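Local coordinates for protein flavodoxin (Bacteroides uniformis, PDB 4J8P) that binds flavin mononucleotide in a flavodoxin-like fold and probably serves as a flavin-dependent electron-transfer protein, at residues R21-V26 with I113-S118. Residues are numbered along the deposited sequence; the frame is centred on the assembly and turned at random.
Sequences RAAKLV and IPFATS. With FMN (flavin mononucleotide), chain B.
The Phe115 ring packs against helix 18-30, touching Ala22, Ala23 and Val26. This is the helix-on-sheet layer of the flavodoxin fold, a five-stranded parallel sheet of order 2-1-3-4-5. The helix follows the first strand, yet here it also reaches strand 111-117, the fourth in sequence. The segment axes come within 9.4 Å.

The tip of the ring meets the helix. CZ of Phe115 lies 3.6 Å from CB of Ala23, which sits at the ring edge, in its plane. CE2 of Phe115 is 3.8 Å from CA of Ala23, so the ring also touches the helix backbone. Val26 comes over one face instead. Its CG2 is 4.2 Å from CE2 of Phe115 and sits above the CE2 side of the ring rather than its centre. CB of Phe115 already points at the helix, and with CG between the backbone N and the carbonyl carbon (chi1 66°) the ring swings over toward Ala23.

Two residues on, Thr117 adds another methyl contact. Its CG2 lies 4.0 Å from CB of Ala22. No hydrogen bond crosses between helix and strand.

Tyr84 of the adjacent strand 80-88, Val10 of strand 7-12 beyond it and Trp156 of helix 150-158 also touch the Phe115 side chain, while backbone hydrogen bonds with Ile85 and Phe87 tie Phe115 to strand 80-88.

The strand ends at the flavin pocket. Ser118 hydrogen-bonds through N to Asn146 and through OG to the carbonyl of Ser121, and its CA is 3.4 Å from O2' of FMN. Thr117 splits its two branches: the methyl meets the helix, while OG1 hydrogen-bonds to Thr19 OG1 and, at 2.8 Å, to the ribityl hydroxyl O4' of FMN.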
ATOM      1  N   ARG A  21       9.350  -2.065   6.715  1.00 18.74           N
ATOM      2  CA  ARG A  21       9.835  -1.510   7.990  1.00 19.55           C
ATOM      3  C   ARG A  21       9.002  -0.287   8.408  1.00 20.64           C
ATOM      4  O   ARG A  21       8.682  -0.135   9.604  1.00 21.06           O
ATOM      5  CB  ARG A  21      11.329  -1.182   7.870  1.00 19.44           C
ATOM      6  CG  ARG A  21      12.103  -2.484   7.960  1.00 21.88           C
ATOM      7  CD  ARG A  21      13.500  -2.439   7.411  1.00 25.16           C
ATOM      8  NE  ARG A  21      14.113  -3.757   7.617  1.00 27.09           N
ATOM      9  CZ  ARG A  21      13.959  -4.813   6.821  1.00 32.33           C
ATOM     10  NH1 ARG A  21      13.229  -4.721   5.708  1.00 26.58           N
ATOM     11  NH2 ARG A  21      14.531  -5.966   7.127  1.00 27.58           N
ATOM     12  N   ALA A  22       8.595   0.557   7.427  1.00 17.63           N
ATOM     13  CA  ALA A  22       7.723   1.669   7.767  1.00 18.25           C
ATOM     14  C   ALA A  22       6.367   1.155   8.262  1.00 20.72           C
ATOM     15  O   ALA A  22       5.843   1.664   9.246  1.00 18.73           O
ATOM     16  CB  ALA A  22       7.538   2.582   6.558  1.00 18.38           C
ATOM     17  N   ALA A  23       5.825   0.096   7.609  1.00 17.93           N
ATOM     18  CA  ALA A  23       4.538  -0.467   8.010  1.00 17.71           C
ATOM     19  C   ALA A  23       4.588  -1.090   9.401  1.00 20.87           C
ATOM     20  O   ALA A  23       3.613  -0.989  10.146  1.00 21.26           O
ATOM     21  CB  ALA A  23       4.086  -1.514   7.005  1.00 18.10           C
ATOM     22  N   LYS A  24       5.732  -1.700   9.783  1.00 19.02           N
ATOM     23  CA  LYS A  24       5.870  -2.252  11.131  1.00 20.01           C
ATOM     24  C   LYS A  24       5.719  -1.122  12.139  1.00 22.88           C
ATOM     25  O   LYS A  24       5.013  -1.280  13.138  1.00 23.39           O
ATOM     26  CB  LYS A  24       7.238  -2.967  11.304  1.00 23.55           C
ATOM     27  CG  LYS A  24       7.417  -3.759  12.623  1.00 30.32           C
ATOM     28  CD  LYS A  24       7.762  -2.876  13.860  1.00 38.79           C
ATOM     29  CE  LYS A  24       8.318  -3.633  15.052  1.00 44.99           C
ATOM     30  NZ  LYS A  24       7.270  -4.329  15.841  1.00 53.06           N
ATOM     31  N   LEU A  25       6.396   0.035  11.868  1.00 19.98           N
ATOM     32  CA  LEU A  25       6.316   1.173  12.764  1.00 21.22           C
ATOM     33  C   LEU A  25       4.880   1.710  12.849  1.00 23.57           C
ATOM     34  O   LEU A  25       4.426   2.058  13.942  1.00 23.87           O
ATOM     35  CB  LEU A  25       7.283   2.267  12.297  1.00 20.82           C
ATOM     36  CG  LEU A  25       8.758   1.907  12.462  1.00 24.03           C
ATOM     37  CD1 LEU A  25       9.619   2.888  11.718  1.00 24.82           C
ATOM     38  CD2 LEU A  25       9.132   1.852  13.975  1.00 25.37           C
ATOM     39  N   VAL A  26       4.167   1.774  11.695  1.00 19.83           N
ATOM     40  CA  VAL A  26       2.768   2.227  11.697  1.00 18.53           C
ATOM     41  C   VAL A  26       1.889   1.268  12.515  1.00 21.03           C
ATOM     42  O   VAL A  26       1.121   1.731  13.369  1.00 21.96           O
ATOM     43  CB  VAL A  26       2.229   2.380  10.252  1.00 18.76           C
ATOM     44  CG1 VAL A  26       0.727   2.706  10.233  1.00 19.18           C
ATOM     45  CG2 VAL A  26       3.031   3.442   9.500  1.00 18.52           C
ATOM     46  N   ILE A 113      -6.357   4.671   4.600  1.00 17.05           N
ATOM     47  CA  ILE A 113      -5.295   5.658   4.651  1.00 15.65           C
ATOM     48  C   ILE A 113      -4.063   5.146   3.928  1.00 19.27           C
ATOM     49  O   ILE A 113      -3.464   4.179   4.395  1.00 17.38           O
ATOM     50  CB  ILE A 113      -4.951   5.978   6.126  1.00 17.88           C
ATOM     51  CG1 ILE A 113      -6.199   6.447   6.907  1.00 18.06           C
ATOM     52  CG2 ILE A 113      -3.798   7.030   6.186  1.00 18.52           C
ATOM     53  CD1 ILE A 113      -6.071   6.384   8.441  1.00 20.55           C
ATOM     54  N   PRO A 114      -3.690   5.740   2.790  1.00 16.04           N
ATOM     55  CA  PRO A 114      -2.485   5.273   2.100  1.00 15.85           C
ATOM     56  C   PRO A 114      -1.209   5.860   2.692  1.00 18.45           C
ATOM     57  O   PRO A 114      -1.170   7.022   3.116  1.00 17.66           O
ATOM     58  CB  PRO A 114      -2.681   5.753   0.658  1.00 15.88           C
ATOM     59  CG  PRO A 114      -3.532   7.045   0.796  1.00 19.79           C
ATOM     60  CD  PRO A 114      -4.318   6.904   2.108  1.00 16.93           C
ATOM     61  N   PHE A 115      -0.145   5.052   2.730  1.00 16.22           N
ATOM     62  CA  PHE A 115       1.176   5.587   3.111  1.00 15.43           C
ATOM     63  C   PHE A 115       2.210   4.971   2.158  1.00 17.42           C
ATOM     64  O   PHE A 115       1.928   3.943   1.513  1.00 15.56           O
ATOM     65  CB  PHE A 115       1.515   5.363   4.598  1.00 16.33           C
ATOM     66  CG  PHE A 115       1.700   3.921   5.007  1.00 16.30           C
ATOM     67  CD1 PHE A 115       0.609   3.136   5.344  1.00 16.45           C
ATOM     68  CD2 PHE A 115       2.975   3.366   5.102  1.00 17.46           C
ATOM     69  CE1 PHE A 115       0.778   1.809   5.732  1.00 16.09           C
ATOM     70  CE2 PHE A 115       3.148   2.029   5.498  1.00 18.46           C
ATOM     71  CZ  PHE A 115       2.055   1.267   5.832  1.00 16.52           C
ATOM     72  N   ALA A 116       3.356   5.625   2.019  1.00 15.29           N
ATOM     73  CA  ALA A 116       4.316   5.143   1.037  1.00 16.84           C
ATOM     74  C   ALA A 116       5.741   5.468   1.397  1.00 18.31           C
ATOM     75  O   ALA A 116       6.013   6.240   2.324  1.00 17.89           O
ATOM     76  CB  ALA A 116       3.986   5.787  -0.329  1.00 17.80           C
ATOM     77  N   THR A 117       6.670   4.827   0.676  1.00 16.70           N
ATOM     78  CA  THR A 117       8.084   5.193   0.718  1.00 16.74           C
ATOM     79  C   THR A 117       8.518   5.406  -0.725  1.00 17.28           C
ATOM     80  O   THR A 117       7.893   4.862  -1.644  1.00 17.45           O
ATOM     81  CB  THR A 117       8.955   4.147   1.440  1.00 17.24           C
ATOM     82  OG1 THR A 117       9.026   2.961   0.654  1.00 17.31           O
ATOM     83  CG2 THR A 117       8.416   3.830   2.856  1.00 16.93           C
ATOM     84  N   SER A 118       9.535   6.235  -0.930  1.00 17.50           N
ATOM     85  CA  SER A 118       9.984   6.536  -2.296  1.00 17.39           C
ATOM     86  C   SER A 118      11.432   6.951  -2.322  1.00 23.72           C
ATOM     87  O   SER A 118      11.997   7.275  -1.281  1.00 23.17           O
ATOM     88  CB  SER A 118       9.148   7.684  -2.864  1.00 18.81           C
ATOM     89  OG  SER A 118       9.440   8.892  -2.169  1.00 21.83           O
TER
HETATM   90  N1  FMN B 201      10.912   6.317  -6.284  1.00 24.24           N
HETATM   91  C2  FMN B 201      10.465   7.587  -6.547  1.00 24.36           C
HETATM   92  O2  FMN B 201      10.829   8.562  -5.883  1.00 24.39           O
HETATM   93  N3  FMN B 201       9.635   7.816  -7.651  1.00 22.66           N
HETATM   94  C4  FMN B 201       9.229   6.861  -8.569  1.00 23.56           C
HETATM   95  O4  FMN B 201       8.442   7.169  -9.466  1.00 22.99           O
HETATM   96  C4A FMN B 201       9.783   5.529  -8.331  1.00 23.72           C
HETATM   97  N5  FMN B 201       9.560   4.591  -9.230  1.00 21.98           N
HETATM   98  C5A FMN B 201      10.085   3.326  -8.996  1.00 24.14           C
HETATM   99  C6  FMN B 201       9.800   2.304  -9.912  1.00 21.57           C
HETATM  100  C7  FMN B 201      10.209   0.995  -9.688  1.00 23.84           C
HETATM  101  C7M FMN B 201       9.759  -0.088 -10.633  1.00 23.91           C
HETATM  102  C8  FMN B 201      10.957   0.694  -8.532  1.00 22.58           C
HETATM  103  C8M FMN B 201      11.371  -0.718  -8.211  1.00 23.41           C
HETATM  104  C9  FMN B 201      11.265   1.711  -7.636  1.00 23.36           C
HETATM  105  C9A FMN B 201      10.834   3.024  -7.840  1.00 24.88           C
HETATM  106  N10 FMN B 201      11.086   4.078  -6.909  1.00 24.16           N
HETATM  107  C10 FMN B 201      10.594   5.337  -7.130  1.00 21.58           C
HETATM  108  C1' FMN B 201      11.863   3.776  -5.684  1.00 23.41           C
HETATM  109  C2' FMN B 201      11.005   3.178  -4.568  1.00 22.81           C
HETATM  110  O2' FMN B 201       9.769   3.869  -4.396  1.00 19.09           O
HETATM  111  C3' FMN B 201      11.721   3.156  -3.217  1.00 21.74           C
HETATM  112  O3' FMN B 201      13.048   2.638  -3.379  1.00 22.78           O
HETATM  113  C4' FMN B 201      10.934   2.370  -2.163  1.00 21.68           C
HETATM  114  O4' FMN B 201      11.339   2.827  -0.874  1.00 25.51           O
HETATM  115  C5' FMN B 201      11.187   0.877  -2.288  1.00 22.98           C
HETATM  116  O5' FMN B 201      10.337   0.265  -1.313  1.00 20.67           O
HETATM  117  P   FMN B 201      10.294  -1.266  -0.988  1.00 18.70           P
HETATM  118  O1P FMN B 201       9.916  -2.118  -2.140  1.00 18.36           O
HETATM  119  O2P FMN B 201       9.313  -1.343   0.155  1.00 17.29           O
HETATM  120  O3P FMN B 201      11.678  -1.638  -0.442  1.00 23.58           O